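Local coordinates for integral membrane indolylacetylinositol arabinosyltransferase EmbB (Mycolicibacterium smegmatis MC2 155, PDB 7BVC), which probably transfers arabinose units to build the arabinan of mycobacterial cell wall arabinogalactan, and is bound here by ethambutol, at residues B[182-187]-B[1077-1082]; B[112-117]-B[125-130]; B[72-77]-B[307-312]; B[159-164]-B[174-179]. All coordinates share one frame; numbering follows the deposited sequence.

Contact 1 of 4, residues B[182-187]-B[1077-1082]; sequences DPNLRP and PLRIRP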
loop_
_atom_site.group_PDB
_atom_site.type_symbol
_atom_site.label_atom_id
_atom_site.label_comp_id
_atom_site.label_asym_id
_atom_site.label_seq_id
_atom_site.Cartn_x
_atom_site.Cartn_y
_atom_site.Cartn_z
ATOM N N ASP B 182 25.403 -18.756 -23.682
ATOM C CA ASP B 182 24.725 -17.876 -22.747
ATOM C C ASP B 182 25.670 -17.482 -21.625
ATOM O O ASP B 182 26.236 -18.364 -20.967
ATOM C CB ASP B 182 23.486 -18.566 -22.168
ATOM C CG ASP B 182 22.411 -17.584 -21.750
ATOM O OD1 ASP B 182 22.510 -16.397 -22.122
ATOM O OD2 ASP B 182 21.465 -18.002 -21.051
ATOM N N PRO B 183 25.875 -16.186 -21.378
ATOM C CA PRO B 183 26.749 -15.776 -20.273
ATOM C C PRO B 183 26.090 -15.844 -18.908
ATOM O O PRO B 183 26.769 -15.604 -17.901
ATOM C CB PRO B 183 27.109 -14.332 -20.636
ATOM C CG PRO B 183 25.925 -13.847 -21.393
ATOM C CD PRO B 183 25.390 -15.032 -22.156
ATOM N N ASN B 184 24.797 -16.157 -18.840
ATOM C CA ASN B 184 24.079 -16.278 -17.580
ATOM C C ASN B 184 23.937 -17.725 -17.130
ATOM O O ASN B 184 23.087 -18.026 -16.285
ATOM C CB ASN B 184 22.702 -15.624 -17.692
ATOM C CG ASN B 184 22.778 -14.114 -17.754
ATOM O OD1 ASN B 184 23.621 -13.496 -17.104
ATOM N ND2 ASN B 184 21.895 -13.510 -18.538
ATOM N N LEU B 185 24.749 -18.629 -17.676
ATOM C CA LEU B 185 24.723 -20.038 -17.312
ATOM C C LEU B 185 25.924 -20.423 -16.455
ATOM O O LEU B 185 26.365 -21.574 -16.476
ATOM C CB LEU B 185 24.660 -20.915 -18.562
ATOM C CG LEU B 185 23.278 -21.243 -19.131
ATOM C CD1 LEU B 185 23.376 -22.370 -20.142
ATOM C CD2 LEU B 185 22.304 -21.605 -18.024
ATOM N N ARG B 186 26.465 -19.474 -15.708
ATOM C CA ARG B 186 27.593 -19.769 -14.835
ATOM C C ARG B 186 27.082 -20.308 -13.503
ATOM O O ARG B 186 26.260 -19.656 -12.852
ATOM C CB ARG B 186 28.442 -18.522 -14.615
ATOM C CG ARG B 186 28.840 -17.835 -15.906
ATOM C CD ARG B 186 30.201 -17.172 -15.809
ATOM N NE ARG B 186 30.184 -15.987 -14.957
ATOM C CZ ARG B 186 29.613 -14.833 -15.286
ATOM N NH1 ARG B 186 28.995 -14.698 -16.450
ATOM N NH2 ARG B 186 29.653 -13.811 -14.443
ATOM N N PRO B 187 27.539 -21.480 -13.072
ATOM C CA PRO B 187 26.946 -22.120 -11.894
ATOM C C PRO B 187 27.262 -21.356 -10.619
ATOM O O PRO B 187 28.157 -20.513 -10.559
ATOM C CB PRO B 187 27.598 -23.504 -11.889
ATOM C CG PRO B 187 28.907 -23.289 -12.556
ATOM C CD PRO B 187 28.656 -22.264 -13.622
ATOM N N PRO B 1077 30.533 -8.121 -16.840
ATOM C CA PRO B 1077 29.439 -7.981 -15.874
ATOM C C PRO B 1077 29.368 -9.175 -14.935
ATOM O O PRO B 1077 29.965 -10.229 -15.159
ATOM C CB PRO B 1077 28.196 -7.890 -16.760
ATOM C CG PRO B 1077 28.576 -8.629 -17.997
ATOM C CD PRO B 1077 30.038 -8.359 -18.205
ATOM N N LEU B 1078 28.613 -8.989 -13.858
ATOM C CA LEU B 1078 28.345 -10.050 -12.902
ATOM C C LEU B 1078 27.090 -10.818 -13.299
ATOM O O LEU B 1078 26.252 -10.336 -14.063
ATOM C CB LEU B 1078 28.186 -9.478 -11.492
ATOM C CG LEU B 1078 29.432 -9.463 -10.609
ATOM C CD1 LEU B 1078 29.111 -8.905 -9.237
ATOM C CD2 LEU B 1078 29.991 -10.863 -10.489
ATOM N N ARG B 1079 26.967 -12.029 -12.764
ATOM C CA ARG B 1079 25.801 -12.871 -13.007
ATOM C C ARG B 1079 24.718 -12.475 -12.009
ATOM O O ARG B 1079 24.862 -12.702 -10.804
ATOM C CB ARG B 1079 26.165 -14.347 -12.881
ATOM C CG ARG B 1079 25.267 -15.276 -13.675
ATOM C CD ARG B 1079 24.090 -15.738 -12.843
ATOM N NE ARG B 1079 23.106 -16.463 -13.637
ATOM C CZ ARG B 1079 21.869 -16.721 -13.231
ATOM N NH1 ARG B 1079 21.036 -17.385 -14.018
ATOM N NH2 ARG B 1079 21.465 -16.313 -12.036
ATOM N N ILE B 1080 23.638 -11.883 -12.510
ATOM C CA ILE B 1080 22.586 -11.311 -11.672
ATOM C C ILE B 1080 21.272 -12.070 -11.835
ATOM O O ILE B 1080 20.739 -12.616 -10.869
ATOM C CB ILE B 1080 22.405 -9.805 -11.968
ATOM C CG1 ILE B 1080 23.538 -8.998 -11.342
ATOM C CG2 ILE B 1080 21.073 -9.310 -11.447
ATOM C CD1 ILE B 1080 23.363 -7.512 -11.495
ATOM N N ARG B 1081 20.737 -12.112 -13.047
ATOM C CA ARG B 1081 19.440 -12.701 -13.332
ATOM C C ARG B 1081 19.542 -13.589 -14.561
ATOM O O ARG B 1081 20.441 -13.414 -15.391
ATOM C CB ARG B 1081 18.385 -11.610 -13.563
ATOM C CG ARG B 1081 17.932 -10.906 -12.300
ATOM C CD ARG B 1081 16.870 -9.868 -12.610
ATOM N NE ARG B 1081 17.228 -9.065 -13.776
ATOM C CZ ARG B 1081 17.355 -7.743 -13.764
ATOM N NH1 ARG B 1081 17.151 -7.066 -12.643
ATOM N NH2 ARG B 1081 17.684 -7.098 -14.874
ATOM N N PRO B 1082 18.628 -14.560 -14.710
ATOM C CA PRO B 1082 18.629 -15.417 -15.898
ATOM C C PRO B 1082 18.079 -14.711 -17.134
ATOM O O PRO B 1082 17.605 -13.580 -17.015
ATOM C CB PRO B 1082 17.725 -16.577 -15.489
ATOM C CG PRO B 1082 16.791 -15.981 -14.500
ATOM C CD PRO B 1082 17.601 -14.974 -13.738
#

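Contact 2 of 4, residues B[112-117]-B[125-130]; sequences NAMLVN and VIVRNV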
loop_
_atom_site.group_PDB
_atom_site.type_symbol
_atom_site.label_atom_id
_atom_site.label_comp_id
_atom_site.label_asym_id
_atom_site.label_seq_id
_atom_site.Cartn_x
_atom_site.Cartn_y
_atom_site.Cartn_z
ATOM N N ASN B 112 20.596 -24.512 -9.177
ATOM C CA ASN B 112 21.567 -23.454 -8.937
ATOM C C ASN B 112 22.996 -23.815 -9.307
ATOM O O ASN B 112 23.770 -22.919 -9.645
ATOM C CB ASN B 112 21.538 -23.032 -7.464
ATOM C CG ASN B 112 20.323 -22.201 -7.121
ATOM O OD1 ASN B 112 20.251 -21.020 -7.456
ATOM N ND2 ASN B 112 19.358 -22.813 -6.450
ATOM N N ALA B 113 23.371 -25.086 -9.260
ATOM C CA ALA B 113 24.759 -25.484 -9.422
ATOM C C ALA B 113 24.946 -26.328 -10.681
ATOM O O ALA B 113 24.014 -26.537 -11.464
ATOM C CB ALA B 113 25.229 -26.225 -8.174
ATOM N N MET B 114 26.169 -26.815 -10.870
ATOM C CA MET B 114 26.532 -27.658 -12.000
ATOM C C MET B 114 26.822 -29.069 -11.509
ATOM O O MET B 114 27.620 -29.255 -10.585
ATOM C CB MET B 114 27.751 -27.100 -12.735
ATOM C CG MET B 114 28.466 -28.121 -13.602
ATOM S SD MET B 114 30.206 -27.734 -13.867
ATOM C CE MET B 114 30.087 -26.533 -15.190
ATOM N N LEU B 115 26.181 -30.054 -12.129
ATOM C CA LEU B 115 26.333 -31.454 -11.760
ATOM C C LEU B 115 26.788 -32.262 -12.965
ATOM O O LEU B 115 26.366 -32.001 -14.095
ATOM C CB LEU B 115 25.023 -32.024 -11.213
ATOM C CG LEU B 115 24.389 -31.264 -10.047
ATOM C CD1 LEU B 115 22.937 -31.667 -9.877
ATOM C CD2 LEU B 115 25.165 -31.502 -8.765
ATOM N N VAL B 116 27.653 -33.236 -12.719
ATOM C CA VAL B 116 28.128 -34.161 -13.747
ATOM C C VAL B 116 27.743 -35.558 -13.277
ATOM O O VAL B 116 28.474 -36.208 -12.523
ATOM C CB VAL B 116 29.633 -34.041 -13.995
ATOM C CG1 VAL B 116 30.055 -34.959 -15.129
ATOM C CG2 VAL B 116 29.999 -32.605 -14.309
ATOM N N ASN B 117 26.591 -36.035 -13.731
ATOM C CA ASN B 117 26.024 -37.282 -13.242
ATOM C C ASN B 117 26.338 -38.443 -14.180
ATOM O O ASN B 117 26.520 -38.275 -15.388
ATOM C CB ASN B 117 24.511 -37.153 -13.077
ATOM C CG ASN B 117 24.126 -36.090 -12.074
ATOM O OD1 ASN B 117 23.850 -34.949 -12.440
ATOM N ND2 ASN B 117 24.100 -36.460 -10.802
ATOM N N VAL B 125 25.600 -33.654 -18.059
ATOM C CA VAL B 125 26.182 -32.434 -17.512
ATOM C C VAL B 125 25.048 -31.423 -17.412
ATOM O O VAL B 125 24.658 -30.817 -18.413
ATOM C CB VAL B 125 27.330 -31.891 -18.371
ATOM C CG1 VAL B 125 27.881 -30.616 -17.765
ATOM C CG2 VAL B 125 28.423 -32.935 -18.515
ATOM N N ILE B 126 24.511 -31.242 -16.210
ATOM C CA ILE B 126 23.382 -30.346 -15.980
ATOM C C ILE B 126 23.901 -29.055 -15.370
ATOM O O ILE B 126 24.625 -29.079 -14.367
ATOM C CB ILE B 126 22.326 -31.000 -15.072
ATOM C CG1 ILE B 126 21.988 -32.404 -15.573
ATOM C CG2 ILE B 126 21.078 -30.136 -14.999
ATOM C CD1 ILE B 126 21.024 -32.424 -16.737
ATOM N N VAL B 127 23.535 -27.925 -15.971
ATOM C CA VAL B 127 23.927 -26.616 -15.463
ATOM C C VAL B 127 22.695 -25.728 -15.379
ATOM O O VAL B 127 22.187 -25.257 -16.403
ATOM C CB VAL B 127 25.010 -25.969 -16.345
ATOM C CG1 VAL B 127 25.322 -24.571 -15.852
ATOM C CG2 VAL B 127 26.266 -26.820 -16.361
ATOM N N ARG B 128 22.203 -25.502 -14.160
ATOM C CA ARG B 128 21.030 -24.660 -13.915
ATOM C C ARG B 128 19.806 -25.184 -14.664
ATOM O O ARG B 128 19.130 -24.451 -15.388
ATOM C CB ARG B 128 21.313 -23.200 -14.277
ATOM C CG ARG B 128 22.500 -22.599 -13.551
ATOM C CD ARG B 128 22.539 -21.094 -13.716
ATOM N NE ARG B 128 23.455 -20.465 -12.771
ATOM C CZ ARG B 128 23.082 -19.930 -11.616
ATOM N NH1 ARG B 128 21.807 -19.943 -11.258
ATOM N NH2 ARG B 128 23.983 -19.379 -10.816
ATOM N N ASN B 129 19.526 -26.475 -14.480
ATOM C CA ASN B 129 18.369 -27.142 -15.084
ATOM C C ASN B 129 18.387 -27.049 -16.605
ATOM O O ASN B 129 17.338 -26.967 -17.248
ATOM C CB ASN B 129 17.054 -26.583 -14.532
ATOM C CG ASN B 129 16.642 -27.249 -13.238
ATOM O OD1 ASN B 129 17.049 -28.373 -12.946
ATOM N ND2 ASN B 129 15.830 -26.556 -12.451
ATOM N N VAL B 130 19.579 -27.061 -17.193
ATOM C CA VAL B 130 19.756 -27.013 -18.641
ATOM C C VAL B 130 20.656 -28.188 -18.998
ATOM O O VAL B 130 21.859 -28.164 -18.719
ATOM C CB VAL B 130 20.355 -25.685 -19.116
ATOM C CG1 VAL B 130 20.831 -25.797 -20.552
ATOM C CG2 VAL B 130 19.333 -24.569 -18.980
#

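Contact 3 of 4, residues B[72-77]-B[307-312]; sequences ISQAPL and RWFGSP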
loop_
_atom_site.group_PDB
_atom_site.type_symbol
_atom_site.label_atom_id
_atom_site.label_comp_id
_atom_site.label_asym_id
_atom_site.label_seq_id
_atom_site.Cartn_x
_atom_site.Cartn_y
_atom_site.Cartn_z
ATOM N N ILE B 72 30.765 -15.358 -1.994
ATOM C CA ILE B 72 29.824 -14.305 -1.632
ATOM C C ILE B 72 29.108 -13.766 -2.865
ATOM O O ILE B 72 27.961 -13.313 -2.773
ATOM C CB ILE B 72 30.550 -13.189 -0.859
ATOM C CG1 ILE B 72 29.567 -12.120 -0.385
ATOM C CG2 ILE B 72 31.631 -12.558 -1.711
ATOM C CD1 ILE B 72 28.694 -12.561 0.760
ATOM N N SER B 73 29.747 -13.820 -4.032
ATOM C CA SER B 73 29.156 -13.327 -5.268
ATOM C C SER B 73 28.311 -14.373 -5.980
ATOM O O SER B 73 27.687 -14.052 -6.996
ATOM C CB SER B 73 30.253 -12.825 -6.212
ATOM O OG SER B 73 31.249 -13.812 -6.400
ATOM N N GLN B 74 28.296 -15.609 -5.486
ATOM C CA GLN B 74 27.441 -16.699 -5.948
ATOM C C GLN B 74 27.774 -17.179 -7.353
ATOM O O GLN B 74 27.010 -17.966 -7.919
ATOM C CB GLN B 74 25.956 -16.319 -5.887
ATOM C CG GLN B 74 25.391 -16.261 -4.482
ATOM C CD GLN B 74 23.889 -16.076 -4.465
ATOM O OE1 GLN B 74 23.220 -16.256 -5.480
ATOM N NE2 GLN B 74 23.352 -15.711 -3.309
ATOM N N ALA B 75 28.885 -16.736 -7.936
ATOM C CA ALA B 75 29.260 -17.159 -9.280
ATOM C C ALA B 75 30.710 -16.794 -9.570
ATOM O O ALA B 75 31.152 -15.689 -9.233
ATOM C CB ALA B 75 28.341 -16.530 -10.326
ATOM N N PRO B 76 31.477 -17.687 -10.187
ATOM C CA PRO B 76 32.875 -17.370 -10.501
ATOM C C PRO B 76 33.009 -16.568 -11.784
ATOM O O PRO B 76 32.007 -16.191 -12.396
ATOM C CB PRO B 76 33.512 -18.754 -10.634
ATOM C CG PRO B 76 32.405 -19.595 -11.173
ATOM C CD PRO B 76 31.124 -19.062 -10.578
ATOM N N LEU B 77 34.246 -16.294 -12.195
ATOM C CA LEU B 77 34.499 -15.722 -13.512
ATOM C C LEU B 77 34.585 -16.802 -14.583
ATOM O O LEU B 77 33.909 -16.717 -15.612
ATOM C CB LEU B 77 35.791 -14.901 -13.501
ATOM C CG LEU B 77 35.808 -13.588 -12.728
ATOM C CD1 LEU B 77 37.207 -13.003 -12.731
ATOM C CD2 LEU B 77 34.824 -12.620 -13.348
ATOM N N ARG B 307 23.013 -8.163 1.201
ATOM C CA ARG B 307 22.296 -8.107 -0.065
ATOM C C ARG B 307 23.240 -7.657 -1.171
ATOM O O ARG B 307 24.330 -7.141 -0.913
ATOM C CB ARG B 307 21.089 -7.166 0.046
ATOM C CG ARG B 307 20.027 -7.307 -1.028
ATOM C CD ARG B 307 18.899 -6.328 -0.765
ATOM N NE ARG B 307 18.026 -6.137 -1.918
ATOM C CZ ARG B 307 16.869 -6.766 -2.090
ATOM N NH1 ARG B 307 16.137 -6.529 -3.167
ATOM N NH2 ARG B 307 16.443 -7.631 -1.184
ATOM N N TRP B 308 22.806 -7.891 -2.413
ATOM C CA TRP B 308 23.431 -7.340 -3.618
ATOM C C TRP B 308 24.804 -7.948 -3.898
ATOM O O TRP B 308 25.739 -7.243 -4.277
ATOM C CB TRP B 308 23.518 -5.815 -3.546
ATOM C CG TRP B 308 22.189 -5.157 -3.676
ATOM C CD1 TRP B 308 21.244 -5.410 -4.622
ATOM C CD2 TRP B 308 21.643 -4.149 -2.822
ATOM N NE1 TRP B 308 20.145 -4.617 -4.416
ATOM C CE2 TRP B 308 20.365 -3.833 -3.315
ATOM C CE3 TRP B 308 22.112 -3.480 -1.688
ATOM C CZ2 TRP B 308 19.551 -2.877 -2.717
ATOM C CZ3 TRP B 308 21.303 -2.535 -1.096
ATOM C CH2 TRP B 308 20.036 -2.241 -1.611
ATOM N N PHE B 309 24.921 -9.263 -3.716
ATOM C CA PHE B 309 26.082 -10.035 -4.166
ATOM C C PHE B 309 27.396 -9.496 -3.610
ATOM O O PHE B 309 28.445 -9.618 -4.246
ATOM C CB PHE B 309 26.141 -10.098 -5.693
ATOM C CG PHE B 309 24.973 -10.806 -6.314
ATOM C CD1 PHE B 309 24.980 -12.179 -6.461
ATOM C CD2 PHE B 309 23.868 -10.097 -6.743
ATOM C CE1 PHE B 309 23.908 -12.830 -7.028
ATOM C CE2 PHE B 309 22.795 -10.747 -7.309
ATOM C CZ PHE B 309 22.815 -12.113 -7.452
ATOM N N GLY B 310 27.355 -8.897 -2.426
ATOM C CA GLY B 310 28.566 -8.378 -1.820
ATOM C C GLY B 310 29.152 -7.174 -2.524
ATOM O O GLY B 310 30.367 -7.124 -2.749
ATOM N N SER B 311 28.317 -6.201 -2.880
ATOM C CA SER B 311 28.739 -4.957 -3.505
ATOM C C SER B 311 28.846 -3.855 -2.461
ATOM O O SER B 311 28.011 -3.779 -1.557
ATOM C CB SER B 311 27.751 -4.536 -4.592
ATOM O OG SER B 311 26.625 -3.889 -4.029
ATOM N N PRO B 312 29.849 -2.985 -2.549
ATOM C CA PRO B 312 30.092 -2.028 -1.461
ATOM C C PRO B 312 29.107 -0.872 -1.424
ATOM O O PRO B 312 28.159 -0.820 -2.213
ATOM C CB PRO B 312 31.510 -1.533 -1.761
ATOM C CG PRO B 312 31.609 -1.621 -3.239
ATOM C CD PRO B 312 30.842 -2.854 -3.627
#

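Contact 4 of 4, residues B[159-164]-B[174-179]; sequences ADFVGL and KLQRTG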
loop_
_atom_site.group_PDB
_atom_site.type_symbol
_atom_site.label_atom_id
_atom_site.label_comp_id
_atom_site.label_asym_id
_atom_site.label_seq_id
_atom_site.Cartn_x
_atom_site.Cartn_y
_atom_site.Cartn_z
ATOM N N ALA B 159 30.544 -28.312 -23.185
ATOM C CA ALA B 159 31.112 -29.590 -22.784
ATOM C C ALA B 159 31.586 -30.346 -24.020
ATOM O O ALA B 159 30.828 -30.517 -24.983
ATOM C CB ALA B 159 30.089 -30.421 -22.010
ATOM N N ASP B 160 32.841 -30.773 -23.988
ATOM C CA ASP B 160 33.502 -31.479 -25.071
ATOM C C ASP B 160 33.828 -32.896 -24.626
ATOM O O ASP B 160 34.194 -33.129 -23.470
ATOM C CB ASP B 160 34.795 -30.773 -25.487
ATOM C CG ASP B 160 34.550 -29.389 -26.039
ATOM O OD1 ASP B 160 33.450 -29.149 -26.566
ATOM O OD2 ASP B 160 35.457 -28.540 -25.945
ATOM N N PHE B 161 33.736 -33.826 -25.570
ATOM C CA PHE B 161 33.909 -35.249 -25.304
ATOM C C PHE B 161 35.025 -35.802 -26.176
ATOM O O PHE B 161 34.818 -36.778 -26.903
ATOM C CB PHE B 161 32.612 -36.016 -25.561
ATOM C CG PHE B 161 31.638 -35.966 -24.423
ATOM C CD1 PHE B 161 30.737 -34.924 -24.305
ATOM C CD2 PHE B 161 31.618 -36.970 -23.472
ATOM C CE1 PHE B 161 29.840 -34.882 -23.259
ATOM C CE2 PHE B 161 30.723 -36.930 -22.426
ATOM C CZ PHE B 161 29.834 -35.887 -22.320
ATOM N N VAL B 162 36.199 -35.172 -26.107
ATOM C CA VAL B 162 37.313 -35.399 -27.025
ATOM C C VAL B 162 37.522 -36.883 -27.288
ATOM O O VAL B 162 37.627 -37.684 -26.353
ATOM C CB VAL B 162 38.602 -34.767 -26.472
ATOM C CG1 VAL B 162 39.695 -34.778 -27.525
ATOM C CG2 VAL B 162 38.333 -33.355 -25.978
ATOM N N GLY B 163 37.581 -37.252 -28.565
ATOM C CA GLY B 163 37.662 -38.631 -28.984
ATOM C C GLY B 163 36.378 -39.179 -29.570
ATOM O O GLY B 163 36.426 -40.155 -30.328
ATOM N N LEU B 164 35.241 -38.579 -29.241
ATOM C CA LEU B 164 33.942 -39.020 -29.721
ATOM C C LEU B 164 33.435 -38.098 -30.823
ATOM O O LEU B 164 33.764 -36.910 -30.868
ATOM C CB LEU B 164 32.924 -39.058 -28.580
ATOM C CG LEU B 164 32.698 -40.392 -27.870
ATOM C CD1 LEU B 164 33.900 -40.761 -27.020
ATOM C CD2 LEU B 164 31.437 -40.337 -27.022
ATOM N N LYS B 174 29.778 -34.413 -36.753
ATOM C CA LYS B 174 30.645 -33.461 -36.080
ATOM C C LYS B 174 31.072 -34.008 -34.721
ATOM O O LYS B 174 30.724 -35.124 -34.329
ATOM C CB LYS B 174 29.952 -32.105 -35.934
ATOM C CG LYS B 174 29.803 -31.340 -37.238
ATOM C CD LYS B 174 31.106 -31.291 -38.010
ATOM C CE LYS B 174 30.886 -30.741 -39.409
ATOM N NZ LYS B 174 30.156 -29.444 -39.382
ATOM N N LEU B 175 31.842 -33.204 -33.998
ATOM C CA LEU B 175 32.307 -33.593 -32.679
ATOM C C LEU B 175 31.187 -33.443 -31.654
ATOM O O LEU B 175 30.159 -32.809 -31.900
ATOM C CB LEU B 175 33.515 -32.755 -32.266
ATOM C CG LEU B 175 34.762 -32.945 -33.131
ATOM C CD1 LEU B 175 35.874 -32.003 -32.694
ATOM C CD2 LEU B 175 35.227 -34.392 -33.095
ATOM N N GLN B 176 31.406 -34.038 -30.485
ATOM C CA GLN B 176 30.421 -34.040 -29.413
ATOM C C GLN B 176 30.402 -32.733 -28.622
ATOM O O GLN B 176 29.835 -32.694 -27.525
ATOM C CB GLN B 176 30.681 -35.229 -28.482
ATOM C CG GLN B 176 29.483 -35.678 -27.656
ATOM C CD GLN B 176 28.313 -36.123 -28.507
ATOM O OE1 GLN B 176 28.455 -36.971 -29.386
ATOM N NE2 GLN B 176 27.141 -35.554 -28.248
ATOM N N ARG B 177 31.007 -31.670 -29.146
ATOM C CA ARG B 177 30.951 -30.373 -28.485
ATOM C C ARG B 177 29.509 -29.899 -28.396
ATOM O O ARG B 177 28.855 -29.678 -29.419
ATOM C CB ARG B 177 31.796 -29.358 -29.248
ATOM C CG ARG B 177 31.677 -27.942 -28.727
ATOM C CD ARG B 177 32.867 -27.115 -29.155
ATOM N NE ARG B 177 33.023 -25.923 -28.331
ATOM C CZ ARG B 177 32.422 -24.763 -28.571
ATOM N NH1 ARG B 177 31.619 -24.632 -29.617
ATOM N NH2 ARG B 177 32.626 -23.730 -27.766
ATOM N N THR B 178 29.009 -29.742 -27.174
ATOM C CA THR B 178 27.613 -29.383 -26.980
ATOM C C THR B 178 27.502 -28.341 -25.881
ATOM O O THR B 178 28.219 -28.406 -24.880
ATOM C CB THR B 178 26.771 -30.617 -26.624
ATOM O OG1 THR B 178 26.899 -31.599 -27.658
ATOM C CG2 THR B 178 25.302 -30.254 -26.469
ATOM N N GLY B 179 26.600 -27.383 -26.062
ATOM C CA GLY B 179 26.399 -26.385 -25.026
ATOM C C GLY B 179 25.523 -25.249 -25.498
ATOM O O GLY B 179 24.693 -25.416 -26.397
#

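Contact 1 of 4, residues B[182-187]-B[1077-1082]
This is a polar loop-to-loop contact. It joins the loop after strand 178-180, in the concanavalin-like part, to the last modelled residues of the chain. Asp182 to Leu185 form a type I beta turn, and the carbonyl O of Asn184 in that turn is the main acceptor. Arg1079 meets it side-on with two nitrogens. Arg1079 NE lies 3.1 Å from Asn184 O, and Arg1079 NH1 also donates to it. The oxygen lies almost in the guanidinium plane. NH1 approaches in the carbonyl plane, while NE sits above it. CG of Arg1079 is anti to the backbone N (chi1 -154°), and a bend at chi2 turns the guanidinium to the oxygen. The amide of Asn184 stands nearly perpendicular to that guanidinium. Asn184 CG lies 3.4 Å from Arg1081 O. Arg186, just after the turn, sends its side chain, bent at chi2 and chi3, toward the tail. Arg1079 CB lies over one face of the Arg186 guanidinium, 3.9 Å from Arg186 NH2. Arg186 NE is already taken by Pro76 O. Leu1078 and Ile1080 turn the other way, onto Arg493 and Ile494 of helix 485-497, so the tail runs between that helix and the 182-187 loop.

Contact 2 of 4, residues B[112-117]-B[125-130]
Strands 114-118 and 122-127 form an antiparallel beta hairpin in the concanavalin-like part of the chain. The axes of 114-117 and 125-127 come within 4.8 Å of each other. Leu115 and Ile126 are a hydrogen-bonded pair. Leu115 N donates to Ile126 O at 2.9 Å, nearly along the C=O axis. Ile126 N returns the bond to Leu115 O. The pairs on either side, Met114 with Val127 and Val116 with Val125, are non-hydrogen-bonded. Their side chains share one face of the sheet, and Leu115 and Ile126 take the other.

The side chain of Met114 runs along its partner. Met114 CB lies 3.9 Å from Val127 CG2. Met114 CG is anti to the backbone N (chi1 161°) and is the closest to Val127 CG2, at 3.8 Å. The chain then bends at chi3 (-81°), which brings Met114 CE back to 4.0 Å from Val127 CG2. One methyl of Val127 thus serves three carbons of Met114. Phe99 of strand 97-100 and Pro187 also touch Met114. Val116 CG1 and Val125 CG2 continue the apolar row.

The pairing loosens toward Arg128. Arg128 N makes only a weak bond to Ala113 O. Ala113 is the first residue to leave helical angles after helix 109-112. The Arg128 side chain is extended from CG to NE, and its NE bonds to Arg186 O. Asn112 O sits over the centre of the Arg128 guanidinium, 3.6 Å from Arg128 CZ.

Contact 3 of 4, residues B[72-77]-B[307-312]
Arg307 and Trp308 begin segment 307-312 without touching residues 72-77. Arg307 is turned to Trp1012, with which it makes a cation-pi contact and a hydrogen bond to the backbone O. Phe309 carries the contact. Its CG is anti to the carbonyl carbon (chi1 -63°), which sets the ring beside the other loop. Phe309 CD1 lies 3.3 Å from Ser73 O. The next ring atom, Phe309 CE1, lies 3.8 Å from Gln74 OE1. The Gln74 side chain is extended beyond CG and crosses Phe309 at about a right angle, with amide and ring planes 68° apart. Gly310 CA lies 4.1 Å from Ile72 CG1. Trp308, Phe309 and Gly310 all have positive phi, a run of left-handed backbone. Gly310 O is hydrogen-bonded to Tyr301 OH. Ser311 and Pro312 then lead off toward Ala491 and Arg495, again without meeting residues 72-77. No hydrogen bond crosses between the two loops. This is buried interdomain loop packing, where the concanavalin-like part meets the GT-C membrane part. It borders the ethambutol pocket, to which Asn304 and Glu313, on either side of this segment in sequence, and Trp1012 belong.

Contact 4 of 4, residues B[159-164]-B[174-179]
Ala159 O is gripped by one hydrogen bond and one weaker CH contact. Thr178 N donates to Ala159 O at 3.0 Å, almost straight and in the carbonyl plane. The CA-H of Arg177 adds the second contact, with Arg177 CA 3.5 Å from Ala159 O. In return Ala159 N donates to Thr178 O at 2.9 Å, nearly along the C=O axis. Thr178 OG1 bonds back to Gln176 O within its own segment, from above the carbonyl plane.

The two backbone bonds make Ala159 and Thr178 a hydrogen-bonded pair of a small two-stranded antiparallel sheet, strands 157-159 and 178-180, in the concanavalin-like part. Farther on, the chain makes a type II beta turn from Phe161 to Leu164. Gly163 takes a positive phi (106°) there, as suits that turn.

Asp160 and Arg177 run side by side, pointing the same way. OD1 of Asp160 lies along the aliphatic part of Arg177, 3.0 Å from Arg177 CG. The salt bridge from Asp160 OD1 to Arg177 NE is long, at 3.7 Å. Arg177 also makes a cation-pi contact with Tyr158.

Phe161 and Gln176 pack alongside each other. Phe161 CB and Gln176 CB are 3.6 Å apart. Gln176 CG is anti to the backbone N (chi1 -158°) and reaches Phe161 CD1 at 3.7 Å. Val135 of strand 134-136 touches both side chains.

Overall arrangement
Contacts 2 and 3 are buried, while contacts 1 and 4 are only partly so. Contacts 2 and 4 stay within the concanavalin-like part and rest on strand pairing. Contacts 1 and 3 join that part to distant regions through loops. They differ in chemistry: arginine bonds dominate contact 1, and contact 3 is ring and backbone packing. Contact 1 is the meeting point. Arg186 ties it to both contact 2 and contact 3. Arg128 and Arg1079 bring like charges close there. Contact 4 adjoins contact 1 in sequence but is otherwise separate, and lies about 32 Å from contact 3, centre to centre.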